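Local coordinates for calcium-binding EF hand family protein (Arabidopsis thaliana, PDB 6YIG), which probably serves as an endocytic adaptor of the plant TPLATE complex, its N-terminal EH domain here binding calcium through an EF-hand loop, at residues F13-R27 against F61-L73. Numbering follows the deposited sequence. Where two conformers were deposited one is given.
Sequences FEAYFKRADLDGDGR and FLDRQNFYNSLRL. With CA (calcium ion), chain B; NA (sodium ion), chain C.
Arg-27 bends at its third torsion (chi3 -67°), which lays its guanidinium flat on the Phe-61 ring. Arg-64 bends the same way (chi3 -61°), and the CD2-CE2 side of the Phe-17 ring meets the face of its guanidinium, the two planes steeply inclined. Both pairs join the two EF-hands of an EH domain: the first helix and calcium loop of one hand meet the short strand and second helix of the other. Arg-27 CZ sits 3.8 Å from the centroid of the Phe-61 ring, a cation-pi stack over the face. Arg-27 NE and NH2 both donate to Asp-25 OD2, which fixes the rotation of the guanidinium. Asp-25 OD1 binds the calcium ion with Asp-21, Asp-23, the Arg-27 carbonyl, Glu-32 and a water. The stack therefore links the calcium site to the second loop, where Phe-61 O binds a sodium ion.

Helix segments 13-20 and 64-73 cross at 109°. Arg-64 CA lies over one face of the Phe-17 ring, and Phe-67 meets its edge, CD2 lying 3.6 Å from Phe-17 CD1. Ala-20 CB touches Phe-67 CZ at 3.7 Å. Phe-13 CB points at the middle of the Tyr-68 ring, 3.6 Å from the centroid, while Arg-64 CG lies against the opposite face, toward the rim. Beyond it, the Phe-13 ring meets Leu-71 and takes an off-centre cation-pi contact from Arg-72. Leu-71 continues into the core against Phe-36 and Phe-37. At the outer edge, a water bridges Glu-14 OE2 and Arg-64 NH2. Arg-64 NH1 donates to Tyr-68 OH at 2.8 Å, and that oxygen lies in the guanidinium plane.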
loop_
_atom_site.group_PDB
_atom_site.type_symbol
_atom_site.label_atom_id
_atom_site.label_comp_id
_atom_site.label_asym_id
_atom_site.label_seq_id
_atom_site.Cartn_x
_atom_site.Cartn_y
_atom_site.Cartn_z
ATOM N N PHE A 13 -5.802 7.490 3.361
ATOM C CA PHE A 13 -4.993 7.034 2.235
ATOM C C PHE A 13 -4.188 8.196 1.675
ATOM O O PHE A 13 -2.974 8.092 1.463
ATOM C CB PHE A 13 -5.869 6.411 1.139
ATOM C CG PHE A 13 -6.437 5.069 1.497
ATOM C CD1 PHE A 13 -5.730 3.906 1.252
ATOM C CD2 PHE A 13 -7.692 4.958 2.066
ATOM C CE1 PHE A 13 -6.254 2.689 1.557
ATOM C CE2 PHE A 13 -8.220 3.722 2.373
ATOM C CZ PHE A 13 -7.490 2.585 2.138
ATOM N N GLU A 14 -4.855 9.326 1.437
ATOM C CA GLU A 14 -4.142 10.487 0.922
ATOM C C GLU A 14 -3.080 10.973 1.902
ATOM O O GLU A 14 -1.980 11.374 1.495
ATOM C CB GLU A 14 -5.133 11.606 0.604
ATOM C CG GLU A 14 -4.433 12.860 0.080
ATOM C CD GLU A 14 -5.393 13.924 -0.400
ATOM O OE1 GLU A 14 -6.536 13.984 0.108
ATOM O OE2 GLU A 14 -4.992 14.712 -1.284
ATOM N N ALA A 15 -3.392 10.974 3.204
ATOM C CA ALA A 15 -2.420 11.427 4.186
ATOM C C ALA A 15 -1.179 10.549 4.159
ATOM O O ALA A 15 -0.055 11.048 4.241
ATOM C CB ALA A 15 -3.048 11.427 5.577
ATOM N N TYR A 16 -1.366 9.235 4.033
ATOM C CA TYR A 16 -0.223 8.337 3.947
ATOM C C TYR A 16 0.569 8.574 2.664
ATOM O O TYR A 16 1.794 8.516 2.669
ATOM C CB TYR A 16 -0.685 6.881 4.015
ATOM C CG TYR A 16 -0.982 6.324 5.383
ATOM C CD1 TYR A 16 -0.272 6.721 6.508
ATOM C CD2 TYR A 16 -1.948 5.356 5.550
ATOM C CE1 TYR A 16 -0.523 6.169 7.767
ATOM C CE2 TYR A 16 -2.228 4.809 6.801
ATOM C CZ TYR A 16 -1.504 5.215 7.910
ATOM O OH TYR A 16 -1.730 4.703 9.174
ATOM N N PHE A 17 -0.119 8.788 1.537
ATOM C CA PHE A 17 0.559 9.070 0.272
ATOM C C PHE A 17 1.437 10.309 0.397
ATOM O O PHE A 17 2.594 10.312 -0.037
ATOM C CB PHE A 17 -0.524 9.219 -0.818
ATOM C CG PHE A 17 -0.018 9.405 -2.233
ATOM C CD1 PHE A 17 0.798 8.476 -2.836
ATOM C CD2 PHE A 17 -0.482 10.465 -2.990
ATOM C CE1 PHE A 17 1.224 8.629 -4.127
ATOM C CE2 PHE A 17 -0.066 10.630 -4.297
ATOM C CZ PHE A 17 0.812 9.701 -4.866
ATOM N N LYS A 18 0.899 11.372 1.001
ATOM C CA LYS A 18 1.669 12.600 1.182
ATOM C C LYS A 18 2.850 12.382 2.120
ATOM O O LYS A 18 3.939 12.913 1.879
ATOM C CB LYS A 18 0.754 13.711 1.708
ATOM C CG LYS A 18 -0.219 14.281 0.680
ATOM C CD LYS A 18 -1.202 15.259 1.338
ATOM N N ARG A 19 2.685 11.559 3.169
ATOM C CA ARG A 19 3.812 11.294 4.057
ATOM C C ARG A 19 4.884 10.447 3.366
ATOM O O ARG A 19 6.082 10.633 3.597
ATOM C CB ARG A 19 3.371 10.589 5.342
ATOM C CG ARG A 19 4.521 10.479 6.397
ATOM C CD ARG A 19 4.897 11.842 7.020
ATOM N NE ARG A 19 6.125 11.791 7.823
ATOM N N ALA A 20 4.465 9.496 2.536
ATOM C CA ALA A 20 5.422 8.610 1.890
ATOM C C ALA A 20 6.195 9.304 0.777
ATOM O O ALA A 20 7.327 8.913 0.479
ATOM C CB ALA A 20 4.685 7.394 1.324
ATOM N N ASP A 21 5.602 10.302 0.132
ATOM C CA ASP A 21 6.185 10.938 -1.052
ATOM C C ASP A 21 7.156 12.030 -0.621
ATOM O O ASP A 21 6.892 13.222 -0.713
ATOM C CB ASP A 21 5.093 11.500 -1.948
ATOM C CG ASP A 21 5.649 12.092 -3.209
ATOM O OD1 ASP A 21 6.826 11.789 -3.533
ATOM O OD2 ASP A 21 4.919 12.902 -3.848
ATOM N N LEU A 22 8.335 11.611 -0.183
ATOM C CA LEU A 22 9.236 12.537 0.492
ATOM C C LEU A 22 9.684 13.681 -0.409
ATOM O O LEU A 22 9.992 14.768 0.089
ATOM C CB LEU A 22 10.460 11.786 1.014
ATOM C CG LEU A 22 10.197 10.664 2.023
ATOM C CD1 LEU A 22 11.528 10.011 2.341
ATOM C CD2 LEU A 22 9.515 11.175 3.257
ATOM N N ASP A 23 9.771 13.451 -1.719
ATOM C CA ASP A 23 10.232 14.496 -2.621
ATOM C C ASP A 23 9.094 15.211 -3.326
ATOM O O ASP A 23 9.357 16.134 -4.101
ATOM C CB ASP A 23 11.237 13.976 -3.666
ATOM C CG ASP A 23 10.700 12.870 -4.562
ATOM O OD1 ASP A 23 9.521 12.523 -4.528
ATOM O OD2 ASP A 23 11.549 12.273 -5.301
ATOM N N GLY A 24 7.852 14.840 -3.059
ATOM C CA GLY A 24 6.736 15.552 -3.661
ATOM C C GLY A 24 6.584 15.409 -5.158
ATOM O O GLY A 24 5.879 16.229 -5.776
ATOM N N ASP A 25 7.195 14.396 -5.766
ATOM C CA ASP A 25 7.095 14.261 -7.217
ATOM C C ASP A 25 5.827 13.536 -7.636
ATOM O O ASP A 25 5.613 13.358 -8.840
ATOM C CB ASP A 25 8.341 13.571 -7.787
ATOM C CG ASP A 25 8.387 12.100 -7.534
ATOM O OD1 ASP A 25 7.667 11.606 -6.644
ATOM O OD2 ASP A 25 9.200 11.417 -8.215
ATOM N N GLY A 26 4.945 13.221 -6.693
ATOM C CA GLY A 26 3.658 12.629 -6.993
ATOM C C GLY A 26 3.714 11.153 -7.262
ATOM O O GLY A 26 2.719 10.583 -7.722
ATOM N N ARG A 27 4.849 10.519 -6.996
ATOM C CA ARG A 27 5.054 9.087 -7.163
ATOM C C ARG A 27 5.746 8.538 -5.929
ATOM O O ARG A 27 6.527 9.240 -5.289
ATOM C CB ARG A 27 5.937 8.780 -8.381
ATOM C CG ARG A 27 5.542 9.433 -9.696
ATOM C CD ARG A 27 6.613 9.107 -10.743
ATOM N NE ARG A 27 7.895 9.734 -10.438
ATOM C CZ ARG A 27 8.951 9.702 -11.245
ATOM N NH1 ARG A 27 8.874 9.070 -12.404
ATOM N NH2 ARG A 27 10.085 10.311 -10.901
ATOM N N PHE A 61 7.980 2.876 -9.763
ATOM C CA PHE A 61 7.272 3.905 -9.041
ATOM C C PHE A 61 5.814 3.499 -8.915
ATOM O O PHE A 61 5.254 2.865 -9.814
ATOM C CB PHE A 61 7.328 5.254 -9.759
ATOM C CG PHE A 61 8.709 5.803 -9.904
ATOM C CD1 PHE A 61 9.495 5.452 -10.979
ATOM C CD2 PHE A 61 9.223 6.654 -8.946
ATOM C CE1 PHE A 61 10.759 5.949 -11.105
ATOM C CE2 PHE A 61 10.484 7.154 -9.060
ATOM C CZ PHE A 61 11.254 6.804 -10.146
ATOM N N LEU A 62 5.206 3.886 -7.814
ATOM C CA LEU A 62 3.777 3.710 -7.607
ATOM C C LEU A 62 3.067 5.044 -7.783
ATOM O O LEU A 62 3.452 6.038 -7.166
ATOM C CB LEU A 62 3.471 3.183 -6.218
ATOM C CG LEU A 62 4.236 1.934 -5.774
ATOM C CD1 LEU A 62 3.800 1.589 -4.349
ATOM C CD2 LEU A 62 4.049 0.771 -6.725
ATOM N N ASP A 63 2.022 5.063 -8.610
ATOM C CA ASP A 63 1.163 6.235 -8.595
ATOM C C ASP A 63 0.190 6.139 -7.416
ATOM O O ASP A 63 0.283 5.252 -6.558
ATOM C CB ASP A 63 0.465 6.407 -9.946
ATOM C CG ASP A 63 -0.447 5.274 -10.291
ATOM O OD1 ASP A 63 -0.806 4.485 -9.415
ATOM O OD2 ASP A 63 -0.838 5.172 -11.480
ATOM N N ARG A 64 -0.732 7.091 -7.342
ATOM C CA ARG A 64 -1.644 7.136 -6.203
ATOM C C ARG A 64 -2.456 5.855 -6.101
ATOM O O ARG A 64 -2.584 5.261 -5.026
ATOM C CB ARG A 64 -2.567 8.345 -6.334
ATOM C CG ARG A 64 -3.505 8.530 -5.174
ATOM C CD ARG A 64 -4.430 9.726 -5.402
ATOM N NE ARG A 64 -3.677 10.968 -5.544
ATOM C CZ ARG A 64 -3.369 11.781 -4.539
ATOM N NH1 ARG A 64 -3.739 11.487 -3.296
ATOM N NH2 ARG A 64 -2.692 12.901 -4.778
ATOM N N GLN A 65 -3.070 5.451 -7.211
ATOM C CA GLN A 65 -3.874 4.236 -7.202
ATOM C C GLN A 65 -3.034 3.055 -6.745
ATOM O O GLN A 65 -3.476 2.239 -5.926
ATOM C CB GLN A 65 -4.446 3.991 -8.599
ATOM C CG GLN A 65 -5.226 2.719 -8.722
ATOM C CD GLN A 65 -5.432 2.312 -10.171
ATOM O OE1 GLN A 65 -4.541 1.729 -10.802
ATOM N NE2 GLN A 65 -6.605 2.625 -10.708
ATOM N N ASN A 66 -1.823 2.928 -7.305
ATOM C CA ASN A 66 -0.969 1.786 -6.969
ATOM C C ASN A 66 -0.613 1.797 -5.482
ATOM O O ASN A 66 -0.516 0.743 -4.827
ATOM C CB ASN A 66 0.364 1.818 -7.737
ATOM C CG ASN A 66 0.253 1.820 -9.251
ATOM O OD1 ASN A 66 1.149 2.373 -9.912
ATOM N ND2 ASN A 66 -0.752 1.157 -9.813
ATOM N N PHE A 67 -0.288 2.981 -4.962
ATOM C CA PHE A 67 0.094 3.095 -3.567
ATOM C C PHE A 67 -1.092 2.833 -2.658
ATOM O O PHE A 67 -0.953 2.147 -1.637
ATOM C CB PHE A 67 0.703 4.463 -3.268
ATOM C CG PHE A 67 1.209 4.597 -1.861
ATOM C CD1 PHE A 67 2.314 3.891 -1.442
ATOM C CD2 PHE A 67 0.563 5.400 -0.952
ATOM C CE1 PHE A 67 2.770 4.006 -0.121
ATOM C CE2 PHE A 67 1.012 5.516 0.358
ATOM C CZ PHE A 67 2.121 4.834 0.759
ATOM N N TYR A 68 -2.267 3.355 -3.009
ATOM C CA TYR A 68 -3.436 3.039 -2.200
ATOM C C TYR A 68 -3.685 1.537 -2.202
ATOM O O TYR A 68 -4.052 0.958 -1.172
ATOM C CB TYR A 68 -4.671 3.779 -2.686
ATOM C CG TYR A 68 -4.762 5.276 -2.456
ATOM C CD1 TYR A 68 -3.673 6.046 -2.076
ATOM C CD2 TYR A 68 -5.959 5.915 -2.690
ATOM C CE1 TYR A 68 -3.789 7.414 -1.940
ATOM C CE2 TYR A 68 -6.090 7.270 -2.549
ATOM C CZ TYR A 68 -4.994 8.015 -2.154
ATOM O OH TYR A 68 -5.172 9.388 -2.018
ATOM N N ASN A 69 -3.488 0.880 -3.347
ATOM C CA ASN A 69 -3.635 -0.568 -3.375
ATOM C C ASN A 69 -2.583 -1.255 -2.510
ATOM O O ASN A 69 -2.882 -2.242 -1.826
ATOM C CB ASN A 69 -3.570 -1.103 -4.801
ATOM C CG ASN A 69 -4.850 -0.854 -5.580
ATOM O OD1 ASN A 69 -5.928 -0.723 -5.010
ATOM N ND2 ASN A 69 -4.734 -0.797 -6.883
ATOM N N SER A 70 -1.350 -0.742 -2.495
ATOM C CA SER A 70 -0.360 -1.347 -1.597
ATOM C C SER A 70 -0.760 -1.156 -0.141
ATOM O O SER A 70 -0.489 -2.023 0.691
ATOM C CB SER A 70 1.041 -0.784 -1.847
ATOM O OG SER A 70 1.250 0.500 -1.267
ATOM N N LEU A 71 -1.389 -0.031 0.187
ATOM C CA LEU A 71 -1.891 0.192 1.546
ATOM C C LEU A 71 -2.991 -0.806 1.892
ATOM O O LEU A 71 -3.042 -1.334 3.016
ATOM C CB LEU A 71 -2.413 1.629 1.670
ATOM C CG LEU A 71 -1.339 2.730 1.692
ATOM C CD1 LEU A 71 -2.041 4.100 1.563
ATOM C CD2 LEU A 71 -0.436 2.662 2.902
ATOM N N ARG A 72 -3.891 -1.079 0.936
ATOM C CA ARG A 72 -4.953 -2.049 1.164
ATOM C C ARG A 72 -4.382 -3.435 1.401
ATOM O O ARG A 72 -4.842 -4.160 2.284
ATOM C CB ARG A 72 -5.927 -2.074 -0.018
ATOM C CG ARG A 72 -6.713 -0.806 -0.186
ATOM C CD ARG A 72 -7.651 -0.840 -1.398
ATOM N NE ARG A 72 -8.402 0.417 -1.448
ATOM C CZ ARG A 72 -8.115 1.442 -2.249
ATOM N NH1 ARG A 72 -7.145 1.374 -3.142
ATOM N NH2 ARG A 72 -8.820 2.550 -2.156
ATOM N N LEU A 73 -3.399 -3.833 0.604
ATOM C CA LEU A 73 -2.780 -5.135 0.812
ATOM C C LEU A 73 -2.080 -5.189 2.158
ATOM O O LEU A 73 -2.075 -6.246 2.809
ATOM C CB LEU A 73 -1.825 -5.426 -0.325
ATOM C CG LEU A 73 -2.486 -5.676 -1.670
ATOM C CD1 LEU A 73 -1.442 -5.744 -2.779
ATOM C CD2 LEU A 73 -3.347 -6.932 -1.651
HETATM CA CA CA B . 8.334 10.510 -4.651
HETATM NA NA NA C . 4.780 1.885 -11.801
HETATM O O HOH W 1 -2.744 14.702 -2.396
HETATM O O HOH W 2 9.782 9.507 -6.234
HETATM O O HOH W 3 2.589 1.310 -11.907
HETATM O O HOH W 4 4.370 4.330 -12.706
#